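Side-chain contacts in 432aa long hypothetical deoxyribodipyrimidine photolyase (PDB 2E0I), which probably uses flavin-adenine dinucleotide to repair pyrimidine dimers in DNA with light energy, a second bound flavin being implicated in light harvesting: residues E282-G287 with E331-T336; T289-I294 with V412-R417; V322-W327 with N419-E424. All coordinates share one frame; numbering follows the deposited sequence.

Contact 1: residues E282-G287 with E331-T336; sequences EAWKEG and ERYFAT. With FAD (flavin-adenine dinucleotide), chain E.
The aliphatic part of K285 lies across one face of the Y333 ring. Its CG sits over the middle of the ring, 3.5 Å from the centroid and 8° off the normal, a well-centred CH-pi contact. K285 CD lies over the CD1-CE1 side of the ring, 3.4 Å from Y333 CD1. The lysine chain then bends at chi3 and brings NZ back to its own helix, where it forms a salt bridge with E282 OE1, 2.9 Å away and nearly in line with the carboxylate C-O bond. The tyrosine ring therefore receives methylenes, while the charge is paired one turn back. W284, the residue before, works nearer the CB end of Y333: its CZ3 is 3.5 Å from Y333 CD2, the two ring planes standing 64° apart. With CG anti to the backbone N, the indole reaches on to F334, where W284 CH2 is 3.9 Å from F334 CE1.

These side chains join helix 278-286 to helix 327-337 in the all-helical FAD-binding part of the photolyase fold; the axes of the segments 282-286 and 331-336 approach to 12.0 Å at 29°. N302 from helix 292-304 ties the pair polarly, its amide bonding both Y333 OH and the K285 carbonyl, and W284 NE1 is taken up by V315 O. Beyond the indole, F334 is the link to the flavin. Its CE2 is 3.8 Å from FAD C7M, one of the two methyls of the dimethylbenzene ring, and the flavin C6 lies in the plane of the phenyl ring at its edge. On the same helix, E331 OE1 accepts a hydrogen bond from the adenine N6A of the other FAD.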
# COMPACT_ATOMS: atom_id res chain seq x y z
N GLU A 282 -17.45 -14.89 -0.74
CA GLU A 282 -18.23 -14.08 0.18
C GLU A 282 -17.90 -14.47 1.62
O GLU A 282 -17.85 -13.62 2.51
CB GLU A 282 -19.72 -14.29 -0.09
CG GLU A 282 -20.59 -13.21 0.51
CD GLU A 282 -20.79 -12.01 -0.41
OE1 GLU A 282 -19.79 -11.49 -0.95
OE2 GLU A 282 -21.97 -11.59 -0.60
N ALA A 283 -17.67 -15.77 1.83
CA ALA A 283 -17.32 -16.29 3.14
C ALA A 283 -15.94 -15.79 3.56
O ALA A 283 -15.70 -15.48 4.72
CB ALA A 283 -17.33 -17.80 3.11
N TRP A 284 -15.03 -15.71 2.59
CA TRP A 284 -13.67 -15.24 2.82
C TRP A 284 -13.66 -13.77 3.24
O TRP A 284 -12.96 -13.39 4.18
CB TRP A 284 -12.86 -15.42 1.53
CG TRP A 284 -11.44 -14.96 1.60
CD1 TRP A 284 -10.39 -15.61 2.19
CD2 TRP A 284 -10.91 -13.76 1.05
NE1 TRP A 284 -9.24 -14.88 2.03
CE2 TRP A 284 -9.53 -13.74 1.33
CE3 TRP A 284 -11.47 -12.69 0.34
CZ2 TRP A 284 -8.69 -12.69 0.93
CZ3 TRP A 284 -10.64 -11.65 -0.06
CH2 TRP A 284 -9.26 -11.66 0.23
N LYS A 285 -14.43 -12.93 2.56
CA LYS A 285 -14.46 -11.51 2.89
C LYS A 285 -15.06 -11.27 4.27
O LYS A 285 -14.70 -10.31 4.94
CB LYS A 285 -15.25 -10.72 1.86
CG LYS A 285 -14.61 -10.67 0.49
CD LYS A 285 -15.43 -9.86 -0.51
CE LYS A 285 -16.76 -10.51 -0.77
NZ LYS A 285 -17.59 -9.72 -1.71
N GLU A 286 -15.97 -12.14 4.70
CA GLU A 286 -16.61 -11.96 5.99
C GLU A 286 -15.88 -12.63 7.13
O GLU A 286 -16.21 -12.40 8.29
CB GLU A 286 -18.03 -12.51 5.94
CG GLU A 286 -18.99 -11.70 5.09
CD GLU A 286 -20.19 -12.53 4.63
OE1 GLU A 286 -20.54 -13.52 5.32
OE2 GLU A 286 -20.78 -12.17 3.58
N GLY A 287 -14.90 -13.46 6.81
CA GLY A 287 -14.19 -14.15 7.86
C GLY A 287 -15.09 -15.21 8.46
O GLY A 287 -15.05 -15.45 9.67
N GLU A 331 -7.06 -9.23 -4.88
CA GLU A 331 -6.29 -8.01 -5.05
C GLU A 331 -7.20 -6.80 -4.90
O GLU A 331 -6.90 -5.88 -4.15
CB GLU A 331 -5.66 -7.96 -6.44
CG GLU A 331 -4.92 -6.67 -6.72
CD GLU A 331 -4.64 -6.43 -8.20
OE1 GLU A 331 -3.88 -5.47 -8.51
OE2 GLU A 331 -5.17 -7.20 -9.05
N ARG A 332 -8.32 -6.83 -5.61
CA ARG A 332 -9.28 -5.74 -5.57
C ARG A 332 -9.93 -5.59 -4.20
O ARG A 332 -10.11 -4.48 -3.70
CB ARG A 332 -10.38 -5.90 -6.61
CG ARG A 332 -10.91 -4.56 -7.10
CD ARG A 332 -12.41 -4.46 -7.10
NE ARG A 332 -13.04 -5.42 -7.99
CZ ARG A 332 -14.35 -5.68 -8.05
NH1 ARG A 332 -15.22 -5.05 -7.27
NH2 ARG A 332 -14.78 -6.60 -8.91
N TYR A 333 -10.28 -6.71 -3.58
CA TYR A 333 -10.89 -6.62 -2.26
C TYR A 333 -9.94 -5.93 -1.27
O TYR A 333 -10.35 -5.04 -0.52
CB TYR A 333 -11.26 -7.99 -1.75
CG TYR A 333 -11.97 -7.90 -0.44
CD1 TYR A 333 -13.23 -7.30 -0.35
CD2 TYR A 333 -11.37 -8.34 0.74
CE1 TYR A 333 -13.86 -7.14 0.87
CE2 TYR A 333 -11.99 -8.19 1.97
CZ TYR A 333 -13.24 -7.59 2.03
OH TYR A 333 -13.85 -7.43 3.24
N PHE A 334 -8.67 -6.34 -1.27
CA PHE A 334 -7.67 -5.75 -0.40
C PHE A 334 -7.53 -4.26 -0.68
O PHE A 334 -7.40 -3.47 0.25
CB PHE A 334 -6.30 -6.40 -0.62
CG PHE A 334 -5.97 -7.47 0.37
CD1 PHE A 334 -6.97 -8.22 0.99
CD2 PHE A 334 -4.64 -7.76 0.67
CE1 PHE A 334 -6.66 -9.23 1.88
CE2 PHE A 334 -4.31 -8.79 1.56
CZ PHE A 334 -5.33 -9.52 2.17
N ALA A 335 -7.54 -3.89 -1.95
CA ALA A 335 -7.41 -2.49 -2.35
C ALA A 335 -8.54 -1.69 -1.72
O ALA A 335 -8.45 -0.47 -1.50
CB ALA A 335 -7.46 -2.35 -3.89
N THR A 336 -9.59 -2.41 -1.40
CA THR A 336 -10.77 -1.83 -0.82
C THR A 336 -10.70 -1.65 0.67
O THR A 336 -11.44 -0.87 1.23
CB THR A 336 -11.96 -2.70 -1.22
OG1 THR A 336 -12.59 -2.11 -2.35
CG2 THR A 336 -12.94 -2.89 -0.09
PA FAD E . 6.43 -4.65 9.20
O1A FAD E . 6.54 -3.93 10.49
O2A FAD E . 7.02 -5.98 8.92
O5B FAD E . 7.52 -3.74 8.44
C5B FAD E . 8.25 -4.23 7.32
C4B FAD E . 8.32 -3.16 6.22
O4B FAD E . 9.04 -3.63 5.07
C3B FAD E . 6.90 -2.82 5.76
O3B FAD E . 6.44 -1.67 6.47
C2B FAD E . 7.17 -2.42 4.31
O2B FAD E . 7.77 -1.12 4.27
C1B FAD E . 8.19 -3.48 3.92
N9A FAD E . 7.55 -4.79 3.62
C8A FAD E . 7.41 -5.82 4.44
N7A FAD E . 6.87 -6.84 3.79
C5A FAD E . 6.66 -6.46 2.53
C6A FAD E . 6.12 -7.06 1.40
N6A FAD E . 5.71 -8.33 1.43
N1A FAD E . 6.04 -6.36 0.26
C2A FAD E . 6.45 -5.10 0.19
N3A FAD E . 6.97 -4.50 1.25
C4A FAD E . 7.08 -5.14 2.42
N1 FAD E . 2.08 -3.47 1.68
C2 FAD E . 1.64 -2.18 1.34
O2 FAD E . 2.23 -1.19 1.77
N3 FAD E . 0.50 -2.01 0.56
C4 FAD E . -0.21 -3.14 0.12
O4 FAD E . -1.19 -3.00 -0.61
C4X FAD E . 0.21 -4.42 0.48
N5 FAD E . -0.55 -5.53 0.11
C5X FAD E . -0.13 -6.82 0.44
C6 FAD E . -0.90 -7.91 0.05
C7 FAD E . -0.47 -9.20 0.34
C7M FAD E . -1.33 -10.38 -0.13
C8 FAD E . 0.73 -9.40 1.02
C8M FAD E . 1.24 -10.80 1.33
C9 FAD E . 1.49 -8.30 1.41
C9A FAD E . 1.08 -7.00 1.12
N10 FAD E . 1.85 -5.89 1.49
C10 FAD E . 1.36 -4.59 1.25
C1' FAD E . 3.16 -6.07 2.16
C2' FAD E . 3.19 -6.12 3.69
O2' FAD E . 2.26 -7.10 4.18
C3' FAD E . 2.89 -4.76 4.32
O3' FAD E . 3.79 -3.78 3.79
C4' FAD E . 3.07 -4.80 5.84
O4' FAD E . 2.23 -5.80 6.41
C5' FAD E . 2.75 -3.45 6.47
O5' FAD E . 2.82 -3.51 7.90
P FAD E . 4.14 -3.07 8.70
O1P FAD E . 4.56 -1.74 8.20
O2P FAD E . 3.85 -3.22 10.14
O3P FAD E . 5.24 -4.16 8.24

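Contact 2: residues T289-I294 with V412-R417; sequences TGYPII and VNWLER
The Y291 ring meets the other segment along its edge: V412 O lies in the ring plane beside the hydroxyl end, and W414 CD1 approaches near that plane at 4.1 Å from Y291 CE2. The W414 indole, in turn, has Y291 OH at its own edge and the CB of its neighbour L415 over one face, 4.1 Å above the plane. The two side chains cross at about a right angle.

What holds them is the phenol oxygen. Y291 OH gives its proton to V412 O at 2.6 Å, with a C=O...donor angle of 140° and the donor tilted 33° out of the carbonyl plane. The same oxygen accepts from W414 N at 3.1 Å, a bent bond with 135° at the hydrogen. One hydroxyl thus grips two backbone groups that flank N413, the N-cap residue of helix 414-427. Taking up the first N-H of that helix, it probably feels the positive field of the helix's N-terminal end. Y291 is itself the N-cap residue of helix 292-304, so the starts of two helices in the FAD-binding region meet through one tyrosine.

The CG of Y291 is anti to the carbonyl carbon, which sends the ring out from the helix start to the chain before W414. The rest of the ring is wedged among aromatics: F318 packs against it edge-to-face, and W368, next to P367 at the start of helix 367-374, meets both Y291 and W414. The W414 side chain also rests on V322, at the end of helix 309-322.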
# COMPACT_ATOMS: atom_id res chain seq x y z
N THR A 289 -15.05 -18.30 7.17
CA THR A 289 -14.47 -19.49 6.60
C THR A 289 -14.38 -20.38 7.84
O THR A 289 -14.58 -19.89 8.95
CB THR A 289 -13.07 -19.21 6.05
OG1 THR A 289 -12.69 -20.27 5.17
CG2 THR A 289 -12.04 -19.15 7.17
N GLY A 290 -14.07 -21.66 7.70
CA GLY A 290 -14.01 -22.46 8.92
C GLY A 290 -12.70 -22.44 9.70
O GLY A 290 -12.60 -23.09 10.73
N TYR A 291 -11.73 -21.69 9.21
CA TYR A 291 -10.40 -21.62 9.82
C TYR A 291 -10.17 -20.37 10.67
O TYR A 291 -10.09 -19.26 10.14
CB TYR A 291 -9.35 -21.67 8.72
CG TYR A 291 -9.48 -22.86 7.81
CD1 TYR A 291 -10.66 -23.08 7.08
CD2 TYR A 291 -8.45 -23.77 7.68
CE1 TYR A 291 -10.79 -24.19 6.25
CE2 TYR A 291 -8.57 -24.88 6.85
CZ TYR A 291 -9.75 -25.08 6.14
OH TYR A 291 -9.88 -26.18 5.33
N PRO A 292 -10.03 -20.55 11.99
CA PRO A 292 -9.80 -19.47 12.95
C PRO A 292 -8.79 -18.37 12.58
O PRO A 292 -9.12 -17.19 12.63
CB PRO A 292 -9.41 -20.23 14.22
CG PRO A 292 -10.31 -21.42 14.13
CD PRO A 292 -10.14 -21.84 12.68
N ILE A 293 -7.58 -18.76 12.19
CA ILE A 293 -6.56 -17.78 11.84
C ILE A 293 -6.95 -16.95 10.62
O ILE A 293 -6.65 -15.75 10.57
CB ILE A 293 -5.20 -18.44 11.57
CG1 ILE A 293 -4.12 -17.37 11.53
CG2 ILE A 293 -5.22 -19.19 10.25
CD1 ILE A 293 -4.07 -16.54 12.78
N ILE A 294 -7.60 -17.58 9.64
CA ILE A 294 -8.03 -16.88 8.43
C ILE A 294 -9.17 -15.92 8.79
O ILE A 294 -9.17 -14.78 8.37
CB ILE A 294 -8.53 -17.89 7.35
CG1 ILE A 294 -7.42 -18.89 7.02
CG2 ILE A 294 -8.94 -17.14 6.08
CD1 ILE A 294 -6.15 -18.28 6.44
N VAL A 412 -14.39 -26.11 3.60
CA VAL A 412 -13.70 -26.97 2.63
C VAL A 412 -12.51 -27.62 3.31
O VAL A 412 -12.07 -27.14 4.36
CB VAL A 412 -13.14 -26.18 1.41
CG1 VAL A 412 -14.24 -25.81 0.44
CG2 VAL A 412 -12.45 -24.93 1.90
N ASN A 413 -11.99 -28.70 2.74
CA ASN A 413 -10.80 -29.35 3.27
C ASN A 413 -9.66 -28.78 2.45
O ASN A 413 -9.55 -29.05 1.26
CB ASN A 413 -10.84 -30.87 3.06
CG ASN A 413 -9.47 -31.53 3.32
OD1 ASN A 413 -9.16 -32.60 2.78
ND2 ASN A 413 -8.65 -30.90 4.16
N TRP A 414 -8.80 -27.99 3.08
CA TRP A 414 -7.70 -27.36 2.36
C TRP A 414 -6.79 -28.34 1.61
O TRP A 414 -6.42 -28.09 0.47
CB TRP A 414 -6.86 -26.52 3.32
CG TRP A 414 -5.98 -27.33 4.20
CD1 TRP A 414 -6.34 -28.02 5.32
CD2 TRP A 414 -4.59 -27.61 3.99
NE1 TRP A 414 -5.27 -28.71 5.82
CE2 TRP A 414 -4.18 -28.48 5.03
CE3 TRP A 414 -3.66 -27.22 3.02
CZ2 TRP A 414 -2.87 -28.95 5.13
CZ3 TRP A 414 -2.36 -27.69 3.12
CH2 TRP A 414 -1.97 -28.55 4.17
N LEU A 415 -6.45 -29.46 2.24
CA LEU A 415 -5.56 -30.42 1.61
C LEU A 415 -6.03 -30.91 0.24
O LEU A 415 -5.27 -30.87 -0.72
CB LEU A 415 -5.32 -31.61 2.55
CG LEU A 415 -4.02 -32.40 2.34
CD1 LEU A 415 -4.12 -33.23 1.09
CD2 LEU A 415 -2.83 -31.46 2.26
N GLU A 416 -7.27 -31.38 0.15
CA GLU A 416 -7.80 -31.86 -1.13
C GLU A 416 -7.80 -30.73 -2.16
O GLU A 416 -7.40 -30.91 -3.31
CB GLU A 416 -9.23 -32.37 -0.98
CG GLU A 416 -9.40 -33.53 -0.02
CD GLU A 416 -10.88 -33.89 0.17
OE1 GLU A 416 -11.67 -33.00 0.57
OE2 GLU A 416 -11.25 -35.06 -0.08
N ARG A 417 -8.28 -29.56 -1.74
CA ARG A 417 -8.35 -28.39 -2.61
C ARG A 417 -6.97 -28.01 -3.15
O ARG A 417 -6.78 -27.91 -4.36
CB ARG A 417 -8.93 -27.19 -1.85
CG ARG A 417 -10.30 -27.40 -1.21
CD ARG A 417 -11.42 -27.45 -2.23
NE ARG A 417 -11.43 -26.27 -3.09
CZ ARG A 417 -12.52 -25.82 -3.73
NH1 ARG A 417 -13.67 -26.46 -3.60
NH2 ARG A 417 -12.44 -24.75 -4.51

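Contact 3: residues V322-W327 with N419-E424; sequences VLFVDW and NYVKSE
Of 322-327, F324 is the residue whose side chain packs on 419-424, and three side chains there meet its ring. V421 takes one side of it: both methyls, CG1 and CG2, lie 3.6 Å from F324 CD1, and CG2 also follows the ring back toward CG and CB. The valine and the phenylalanine lie alongside each other, pointing opposite ways. Y420 presents its edge to the F324 face in an offset edge-to-face pair. The planes are 89° apart, the centroids 6.0 Å, and the nearest atoms are F324 CE2 and Y420 CE1 at 4.0 Å. E424 arrives at the far end of the ring with its aliphatic part, CG lying 4.1 Å from F324 CZ. Bent at chi2, its chain sets the carboxylate plane 45° from that of the F324 ring.

Residues 420, 421 and 424 lie on one flank of the helix, which explains why a single ring can touch all three. Y420 O is gripped twice within the helix, by E424 N and by S423 OG. On the loop side, F324 is the first residue after helix 309-322 to leave helical angles, and its positive phi (49°) swings the chain around while CG, anti to the backbone N, projects the ring to the helix. Its backbone is hydrogen-bonded to N276, and R417 and E275 also touch the side chain. Two residues on, D326 is the N-cap of helix 327-337, its side chain capping a backbone N and also pairing with R328. The loop between helices 309-322 and 327-337 thus packs through one phenylalanine on the last modelled helix of the photolyase's helical FAD-binding domain.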
# COMPACT_ATOMS: atom_id res chain seq x y z
N VAL A 322 -6.79 -22.43 -2.11
CA VAL A 322 -7.67 -23.32 -1.38
C VAL A 322 -9.12 -23.13 -1.81
O VAL A 322 -9.81 -24.10 -2.06
CB VAL A 322 -7.53 -23.11 0.16
CG1 VAL A 322 -8.59 -23.91 0.91
CG2 VAL A 322 -6.15 -23.57 0.61
N LEU A 323 -9.58 -21.89 -1.91
CA LEU A 323 -10.96 -21.65 -2.33
C LEU A 323 -10.97 -21.51 -3.84
O LEU A 323 -12.03 -21.35 -4.45
CB LEU A 323 -11.51 -20.37 -1.68
CG LEU A 323 -11.60 -20.33 -0.15
CD1 LEU A 323 -12.16 -19.00 0.29
CD2 LEU A 323 -12.49 -21.45 0.36
N PHE A 324 -9.78 -21.58 -4.42
CA PHE A 324 -9.58 -21.49 -5.86
C PHE A 324 -10.31 -20.29 -6.51
O PHE A 324 -11.08 -20.44 -7.48
CB PHE A 324 -9.99 -22.82 -6.51
CG PHE A 324 -9.44 -23.03 -7.89
CD1 PHE A 324 -8.15 -22.61 -8.22
CD2 PHE A 324 -10.20 -23.68 -8.87
CE1 PHE A 324 -7.64 -22.82 -9.51
CE2 PHE A 324 -9.69 -23.90 -10.16
CZ PHE A 324 -8.41 -23.47 -10.47
N VAL A 325 -10.06 -19.10 -5.97
CA VAL A 325 -10.65 -17.86 -6.48
C VAL A 325 -9.53 -17.01 -7.12
O VAL A 325 -8.43 -16.90 -6.58
CB VAL A 325 -11.34 -17.07 -5.35
CG1 VAL A 325 -11.81 -15.73 -5.88
CG2 VAL A 325 -12.50 -17.86 -4.79
N ASP A 326 -9.82 -16.43 -8.28
CA ASP A 326 -8.85 -15.63 -9.01
C ASP A 326 -8.18 -14.61 -8.08
O ASP A 326 -8.86 -13.88 -7.36
CB ASP A 326 -9.55 -14.92 -10.17
CG ASP A 326 -8.59 -14.24 -11.13
OD1 ASP A 326 -9.06 -13.79 -12.19
OD2 ASP A 326 -7.38 -14.16 -10.83
N TRP A 327 -6.85 -14.54 -8.11
CA TRP A 327 -6.13 -13.60 -7.26
C TRP A 327 -6.52 -12.14 -7.51
O TRP A 327 -6.38 -11.31 -6.61
CB TRP A 327 -4.62 -13.77 -7.42
CG TRP A 327 -4.12 -13.60 -8.81
CD1 TRP A 327 -3.91 -14.59 -9.72
CD2 TRP A 327 -3.74 -12.38 -9.45
NE1 TRP A 327 -3.42 -14.06 -10.89
CE2 TRP A 327 -3.31 -12.70 -10.75
CE3 TRP A 327 -3.73 -11.03 -9.05
CZ2 TRP A 327 -2.86 -11.74 -11.66
CZ3 TRP A 327 -3.29 -10.07 -9.95
CH2 TRP A 327 -2.86 -10.43 -11.24
N ASN A 419 -4.37 -29.65 -3.55
CA ASN A 419 -3.88 -30.64 -4.50
C ASN A 419 -4.54 -30.44 -5.85
O ASN A 419 -3.89 -30.51 -6.89
CB ASN A 419 -4.14 -32.05 -4.00
CG ASN A 419 -3.22 -32.45 -2.87
OD1 ASN A 419 -2.00 -32.36 -2.99
ND2 ASN A 419 -3.79 -32.88 -1.76
N TYR A 420 -5.85 -30.18 -5.83
CA TYR A 420 -6.57 -29.97 -7.07
C TYR A 420 -6.09 -28.69 -7.75
O TYR A 420 -5.81 -28.68 -8.94
CB TYR A 420 -8.08 -29.88 -6.81
CG TYR A 420 -8.82 -29.53 -8.07
CD1 TYR A 420 -9.26 -28.23 -8.31
CD2 TYR A 420 -9.00 -30.48 -9.08
CE1 TYR A 420 -9.86 -27.88 -9.52
CE2 TYR A 420 -9.60 -30.14 -10.29
CZ TYR A 420 -10.03 -28.85 -10.50
OH TYR A 420 -10.62 -28.51 -11.70
N VAL A 421 -5.98 -27.61 -6.98
CA VAL A 421 -5.55 -26.34 -7.54
C VAL A 421 -4.18 -26.50 -8.19
O VAL A 421 -3.93 -25.97 -9.27
CB VAL A 421 -5.48 -25.23 -6.47
CG1 VAL A 421 -4.98 -23.94 -7.10
CG2 VAL A 421 -6.86 -25.02 -5.86
N LYS A 422 -3.29 -27.23 -7.54
CA LYS A 422 -1.96 -27.42 -8.09
C LYS A 422 -1.99 -28.22 -9.39
O LYS A 422 -1.30 -27.88 -10.36
CB LYS A 422 -1.05 -28.12 -7.09
CG LYS A 422 0.32 -28.38 -7.68
CD LYS A 422 1.38 -28.73 -6.66
CE LYS A 422 2.72 -28.92 -7.38
NZ LYS A 422 3.89 -28.97 -6.46
N SER A 423 -2.77 -29.29 -9.42
CA SER A 423 -2.87 -30.11 -10.61
C SER A 423 -3.35 -29.21 -11.74
O SER A 423 -2.88 -29.32 -12.87
CB SER A 423 -3.84 -31.27 -10.40
OG SER A 423 -5.15 -30.80 -10.13
N GLU A 424 -4.27 -28.30 -11.42
CA GLU A 424 -4.81 -27.36 -12.41
C GLU A 424 -3.71 -26.45 -12.95
O GLU A 424 -3.73 -26.06 -14.12
CB GLU A 424 -5.94 -26.53 -11.80
CG GLU A 424 -7.32 -27.19 -11.88
CD GLU A 424 -7.92 -27.15 -13.29
OE1 GLU A 424 -7.23 -27.58 -14.25
OE2 GLU A 424 -9.08 -26.70 -13.43

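Overall arrangement
Along the chain the six segments come in the order 282-287, 289-294, 322-327, 331-336, 412-417, 419-424, so every pair of contacts crosses and none nests. Contact 1 closes first, across 43 residues that run through helices 292-304 and 309-322 and return on helix 327-337. Contacts 2 and 3 close longer loops of 117 and 91 residues, both bringing helix 414-427 back onto this helical bundle. Contacts 2 and 3 are bridged by R417, whose NE makes a weak hydrogen bond to V322 O; contact 1 touches contact 3 where W284 packs on L323. Contact 1 lies beside the flavin ring of one FAD, whereas the other two fasten the C-terminal helix farther out.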